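PDB 6F74: alcohol oxidase from Myceliophthora thermophila, which binds FAD as a VAO-type flavoprotein and probably acts as an oxygen-dependent oxidase. Local coordinates for residues Y551-L564 with F577-E589. Numbering follows the deposited sequence.
Sequences YIDAFYGKNYAQHL and FCRTCVGAEDFIE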
loop_
_atom_site.group_PDB
_atom_site.type_symbol
_atom_site.label_atom_id
_atom_site.label_comp_id
_atom_site.label_asym_id
_atom_site.label_seq_id
_atom_site.Cartn_x
_atom_site.Cartn_y
_atom_site.Cartn_z
ATOM N N TYR A 551 -9.400 -6.646 12.514
ATOM C CA TYR A 551 -8.216 -6.296 11.708
ATOM C C TYR A 551 -6.940 -6.943 12.176
ATOM O O TYR A 551 -6.092 -7.201 11.363
ATOM C CB TYR A 551 -7.974 -4.776 11.605
ATOM C CG TYR A 551 -7.305 -4.157 12.818
ATOM C CD1 TYR A 551 -5.892 -4.156 12.967
ATOM C CD2 TYR A 551 -8.058 -3.581 13.820
ATOM C CE1 TYR A 551 -5.283 -3.604 14.101
ATOM C CE2 TYR A 551 -7.458 -3.006 14.947
ATOM C CZ TYR A 551 -6.086 -3.036 15.093
ATOM O OH TYR A 551 -5.518 -2.512 16.223
ATOM N N ILE A 552 -6.779 -7.189 13.479
ATOM C CA ILE A 552 -5.524 -7.779 13.995
ATOM C C ILE A 552 -5.302 -9.141 13.317
ATOM O O ILE A 552 -4.215 -9.448 12.772
ATOM C CB ILE A 552 -5.551 -7.905 15.552
ATOM C CG1 ILE A 552 -5.315 -6.536 16.169
ATOM C CG2 ILE A 552 -4.520 -8.928 16.054
ATOM C CD1 ILE A 552 -5.433 -6.406 17.693
ATOM N N ASP A 553 -6.345 -9.941 13.378
ATOM C CA ASP A 553 -6.395 -11.262 12.734
ATOM C C ASP A 553 -6.151 -11.187 11.236
ATOM O O ASP A 553 -5.292 -11.892 10.678
ATOM C CB ASP A 553 -7.781 -11.877 12.970
ATOM C CG ASP A 553 -7.720 -13.293 13.360
ATOM O OD1 ASP A 553 -7.273 -14.134 12.557
ATOM O OD2 ASP A 553 -8.138 -13.572 14.494
ATOM N N ALA A 554 -6.908 -10.309 10.589
ATOM C CA ALA A 554 -6.822 -10.097 9.141
ATOM C C ALA A 554 -5.402 -9.709 8.725
ATOM O O ALA A 554 -4.824 -10.329 7.844
ATOM C CB ALA A 554 -7.798 -9.022 8.722
ATOM N N PHE A 555 -4.853 -8.720 9.400
ATOM C CA PHE A 555 -3.615 -8.091 8.980
ATOM C C PHE A 555 -2.373 -8.928 9.301
ATOM O O PHE A 555 -1.484 -9.062 8.478
ATOM C CB PHE A 555 -3.507 -6.691 9.640
ATOM C CG PHE A 555 -4.364 -5.614 8.998
ATOM C CD1 PHE A 555 -5.437 -5.900 8.126
ATOM C CD2 PHE A 555 -4.092 -4.267 9.282
ATOM C CE1 PHE A 555 -6.197 -4.872 7.574
ATOM C CE2 PHE A 555 -4.843 -3.249 8.722
ATOM C CZ PHE A 555 -5.910 -3.555 7.868
ATOM N N TYR A 556 -2.343 -9.496 10.502
ATOM C CA TYR A 556 -1.153 -10.141 11.075
ATOM C C TYR A 556 -1.276 -11.653 11.280
ATOM O O TYR A 556 -0.267 -12.376 11.251
ATOM C CB TYR A 556 -0.803 -9.449 12.411
ATOM C CG TYR A 556 -0.722 -7.952 12.245
ATOM C CD1 TYR A 556 0.262 -7.373 11.464
ATOM C CD2 TYR A 556 -1.662 -7.110 12.830
ATOM C CE1 TYR A 556 0.318 -5.984 11.294
ATOM C CE2 TYR A 556 -1.605 -5.735 12.660
ATOM C CZ TYR A 556 -0.601 -5.185 11.882
ATOM O OH TYR A 556 -0.534 -3.821 11.709
ATOM N N GLY A 557 -2.508 -12.130 11.481
ATOM C CA GLY A 557 -2.750 -13.534 11.756
ATOM C C GLY A 557 -2.047 -14.038 13.006
ATOM O O GLY A 557 -1.815 -13.308 13.972
ATOM N N LYS A 558 -1.645 -15.297 12.933
ATOM C CA LYS A 558 -1.002 -15.994 14.038
ATOM C C LYS A 558 0.411 -15.494 14.353
ATOM O O LYS A 558 0.933 -15.800 15.412
ATOM C CB LYS A 558 -0.971 -17.498 13.733
ATOM C CG LYS A 558 -2.347 -18.080 13.548
ATOM C CD LYS A 558 -2.251 -19.602 13.586
ATOM C CE LYS A 558 -3.501 -20.234 13.023
ATOM N NZ LYS A 558 -3.554 -21.670 13.427
ATOM N N ASN A 559 1.012 -14.702 13.467
ATOM C CA ASN A 559 2.292 -14.041 13.777
ATOM C C ASN A 559 2.157 -12.908 14.801
ATOM O O ASN A 559 3.169 -12.364 15.218
ATOM C CB ASN A 559 2.927 -13.449 12.509
ATOM C CG ASN A 559 3.353 -14.500 11.522
ATOM O OD1 ASN A 559 3.403 -15.680 11.860
ATOM N ND2 ASN A 559 3.664 -14.080 10.290
ATOM N N TYR A 560 0.934 -12.548 15.197
ATOM C CA TYR A 560 0.720 -11.310 15.915
ATOM C C TYR A 560 1.445 -11.257 17.263
ATOM O O TYR A 560 2.086 -10.267 17.556
ATOM C CB TYR A 560 -0.777 -11.022 16.085
ATOM C CG TYR A 560 -0.996 -9.685 16.694
ATOM C CD1 TYR A 560 -0.767 -8.531 15.972
ATOM C CD2 TYR A 560 -1.360 -9.565 18.031
ATOM C CE1 TYR A 560 -0.916 -7.274 16.555
ATOM C CE2 TYR A 560 -1.518 -8.319 18.621
ATOM C CZ TYR A 560 -1.292 -7.184 17.874
ATOM O OH TYR A 560 -1.424 -5.962 18.467
ATOM N N ALA A 561 1.335 -12.310 18.056
ATOM C CA ALA A 561 1.975 -12.390 19.369
ATOM C C ALA A 561 3.487 -12.128 19.295
ATOM O O ALA A 561 4.046 -11.436 20.162
ATOM C CB ALA A 561 1.717 -13.755 20.011
ATOM N N GLN A 562 4.128 -12.654 18.261
ATOM C CA GLN A 562 5.554 -12.414 18.025
ATOM C C GLN A 562 5.807 -11.006 17.549
ATOM O O GLN A 562 6.796 -10.394 17.946
ATOM C CB GLN A 562 6.108 -13.383 16.989
ATOM C CG GLN A 562 7.151 -14.341 17.506
ATOM C CD GLN A 562 7.411 -15.489 16.535
ATOM O OE1 GLN A 562 8.474 -16.112 16.611
ATOM N NE2 GLN A 562 6.450 -15.767 15.613
ATOM N N HIS A 563 4.941 -10.472 16.696
ATOM C CA HIS A 563 5.091 -9.077 16.288
ATOM C C HIS A 563 4.975 -8.165 17.509
ATOM O O HIS A 563 5.822 -7.291 17.735
ATOM C CB HIS A 563 4.061 -8.681 15.239
ATOM C CG HIS A 563 4.245 -9.355 13.917
ATOM N ND1 HIS A 563 5.475 -9.726 13.428
ATOM C CD2 HIS A 563 3.347 -9.684 12.963
ATOM C CE1 HIS A 563 5.327 -10.274 12.236
ATOM N NE2 HIS A 563 4.042 -10.278 11.936
ATOM N N LEU A 564 3.941 -8.400 18.304
ATOM C CA LEU A 564 3.730 -7.633 19.518
ATOM C C LEU A 564 4.906 -7.700 20.482
ATOM O O LEU A 564 5.258 -6.694 21.049
ATOM C CB LEU A 564 2.468 -8.087 20.241
ATOM C CG LEU A 564 1.904 -7.206 21.342
ATOM C CD1 LEU A 564 1.657 -5.782 20.887
ATOM C CD2 LEU A 564 0.601 -7.841 21.835
ATOM N N PHE A 577 3.782 5.000 17.368
ATOM C CA PHE A 577 2.373 4.659 17.231
ATOM C C PHE A 577 1.869 4.944 15.834
ATOM O O PHE A 577 2.117 6.017 15.297
ATOM C CB PHE A 577 1.478 5.423 18.206
ATOM C CG PHE A 577 0.012 5.162 17.997
ATOM C CD1 PHE A 577 -0.609 4.053 18.602
ATOM C CD2 PHE A 577 -0.735 5.950 17.153
ATOM C CE1 PHE A 577 -1.942 3.782 18.392
ATOM C CE2 PHE A 577 -2.072 5.674 16.922
ATOM C CZ PHE A 577 -2.670 4.580 17.538
ATOM N N CYS A 578 1.206 3.965 15.240
ATOM C CA CYS A 578 0.367 4.227 14.091
ATOM C C CYS A 578 -0.901 3.396 14.159
ATOM O O CYS A 578 -0.956 2.332 14.802
ATOM C CB CYS A 578 1.100 4.071 12.746
ATOM S SG CYS A 578 2.251 2.685 12.648
ATOM N N ARG A 579 -1.929 3.955 13.537
ATOM C CA ARG A 579 -3.280 3.389 13.476
ATOM C C ARG A 579 -3.270 1.972 12.862
ATOM O O ARG A 579 -2.740 1.803 11.792
ATOM C CB ARG A 579 -4.114 4.334 12.588
ATOM C CG ARG A 579 -5.563 4.084 12.720
ATOM C CD ARG A 579 -6.406 5.031 11.891
ATOM N NE ARG A 579 -7.689 4.340 11.755
ATOM C CZ ARG A 579 -8.000 3.474 10.788
ATOM N NH1 ARG A 579 -7.167 3.205 9.755
ATOM N NH2 ARG A 579 -9.176 2.889 10.842
ATOM N N THR A 580 -3.848 0.989 13.556
ATOM C CA THR A 580 -3.848 -0.431 13.154
ATOM C C THR A 580 -2.487 -1.128 13.239
ATOM O O THR A 580 -2.426 -2.345 13.032
ATOM C CB THR A 580 -4.392 -0.728 11.713
ATOM O OG1 THR A 580 -3.441 -0.356 10.703
ATOM C CG2 THR A 580 -5.743 -0.084 11.452
ATOM N N CYS A 581 -1.409 -0.401 13.527
ATOM C CA CYS A 581 -0.081 -1.004 13.602
ATOM C C CYS A 581 -0.044 -1.908 14.820
ATOM O O CYS A 581 -0.927 -1.847 15.704
ATOM C CB CYS A 581 1.035 0.061 13.636
ATOM S SG CYS A 581 1.034 1.110 12.164
ATOM N N VAL A 582 0.938 -2.802 14.837
ATOM C CA VAL A 582 1.023 -3.778 15.917
ATOM C C VAL A 582 1.139 -3.010 17.245
ATOM O O VAL A 582 1.968 -2.072 17.367
ATOM C CB VAL A 582 2.223 -4.716 15.700
ATOM C CG1 VAL A 582 2.535 -5.506 16.951
ATOM C CG2 VAL A 582 1.933 -5.651 14.521
ATOM N N GLY A 583 0.298 -3.395 18.210
ATOM C CA GLY A 583 0.287 -2.743 19.520
ATOM C C GLY A 583 -0.596 -1.528 19.674
ATOM O O GLY A 583 -0.702 -1.019 20.776
ATOM N N ALA A 584 -1.246 -1.090 18.590
ATOM C CA ALA A 584 -2.029 0.145 18.591
ATOM C C ALA A 584 -3.245 0.096 19.501
ATOM O O ALA A 584 -3.724 1.133 19.946
ATOM C CB ALA A 584 -2.451 0.499 17.160
ATOM N N GLU A 585 -3.724 -1.109 19.792
ATOM C CA GLU A 585 -4.833 -1.313 20.719
ATOM C C GLU A 585 -4.549 -0.912 22.164
ATOM O O GLU A 585 -5.485 -0.848 22.979
ATOM C CB GLU A 585 -5.300 -2.784 20.682
ATOM C CG GLU A 585 -4.315 -3.815 21.243
ATOM C CD GLU A 585 -3.312 -4.356 20.238
ATOM O OE1 GLU A 585 -3.007 -3.704 19.171
ATOM O OE2 GLU A 585 -2.818 -5.467 20.544
ATOM N N ASP A 586 -3.280 -0.688 22.521
ATOM C CA ASP A 586 -2.959 -0.179 23.842
ATOM C C ASP A 586 -3.131 1.322 23.964
ATOM O O ASP A 586 -2.971 1.872 25.079
ATOM C CB ASP A 586 -1.543 -0.598 24.260
ATOM C CG ASP A 586 -1.468 -2.057 24.604
ATOM O OD1 ASP A 586 -2.539 -2.669 24.844
ATOM O OD2 ASP A 586 -0.355 -2.616 24.587
ATOM N N PHE A 587 -3.459 1.984 22.855
ATOM C CA PHE A 587 -3.739 3.414 22.809
ATOM C C PHE A 587 -5.131 3.720 22.248
ATOM O O PHE A 587 -5.769 2.870 21.606
ATOM C CB PHE A 587 -2.702 4.103 21.950
ATOM C CG PHE A 587 -1.394 4.336 22.637
ATOM C CD1 PHE A 587 -0.545 3.321 22.928
ATOM C CD2 PHE A 587 -1.002 5.632 22.970
ATOM C CE1 PHE A 587 0.669 3.577 23.554
ATOM C CE2 PHE A 587 0.199 5.897 23.570
ATOM C CZ PHE A 587 1.021 4.889 23.867
ATOM N N ILE A 588 -5.578 4.949 22.487
ATOM C CA ILE A 588 -6.772 5.505 21.871
ATOM C C ILE A 588 -6.357 6.707 21.038
ATOM O O ILE A 588 -5.837 7.688 21.577
ATOM C CB ILE A 588 -7.821 5.933 22.930
ATOM C CG1 ILE A 588 -8.204 4.738 23.800
ATOM C CG2 ILE A 588 -9.084 6.515 22.252
ATOM C CD1 ILE A 588 -9.021 5.108 25.030
ATOM N N GLU A 589 -6.576 6.603 19.727
ATOM C CA GLU A 589 -6.357 7.688 18.794
ATOM C C GLU A 589 -7.669 8.443 18.592
ATOM O O GLU A 589 -8.771 7.861 18.596
ATOM C CB GLU A 589 -5.846 7.191 17.453
ATOM C CG GLU A 589 -5.282 8.304 16.608
ATOM C CD GLU A 589 -4.879 7.932 15.188
ATOM O OE1 GLU A 589 -5.190 6.820 14.686
ATOM O OE2 GLU A 589 -4.231 8.778 14.556
HETATM O O HOH W 1 -0.878 -1.634 9.977
#
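Tyr556 and Tyr560 each send a phenol into the turns of 577-589, and three direct hydrogen bonds follow. Tyr556 OH donates to Thr580 O at 2.7 Å, approaching tilted out of the carbonyl plane. Tyr560 OH works both ways: it receives Gly583 N at 3.1 Å with an N-H...O angle of 156°, and donates to the syn lone pair of Glu585 OE2, 2.5 Å away. OE2 meets the Tyr560 ring at its edge. A phenylalanine in place of Tyr560 would probably leave Gly583 N and the Glu585 carboxylate without this shared mate.

Val582 fills the angle between the two tyrosines. Its CG2 stands 3.7 Å from the Tyr556 ring centroid, 14° off the normal, a CH-pi contact over one face; Phe555 CB covers the opposite face, so the ring is clamped on both faces and its rotation about CB-CG is restricted. With CG1 anti to the backbone N (chi1 166°), that second methyl reaches the backbone of Leu564, 3.5 Å from its N. Leu564 CD1 lies 3.6 Å from Gly583 CA.

At the other end, Thr580 CG2 sits over a face of the Tyr551 ring, and Thr580 OG1 meets the edge of Phe555. A water donates to both Tyr556 OH and Thr580 OG1, bridging them.

Two successive type II turns, Cys578-Cys581 and Cys581-Ala584, shape the receiving loop, and the Cys578-Cys581 disulfide closes the first. Ile552 CG2 backs the Tyr560 ring over its centre. The loop lies against the FAD cofactor, which touches Cys578. Helix 551-556 and the first turns of helix 560-570, both within the berberine-like family region, pack on this disulfide-closed loop at the FAD, while beyond it strand 587-588 pairs antiparallel with strand 596-597.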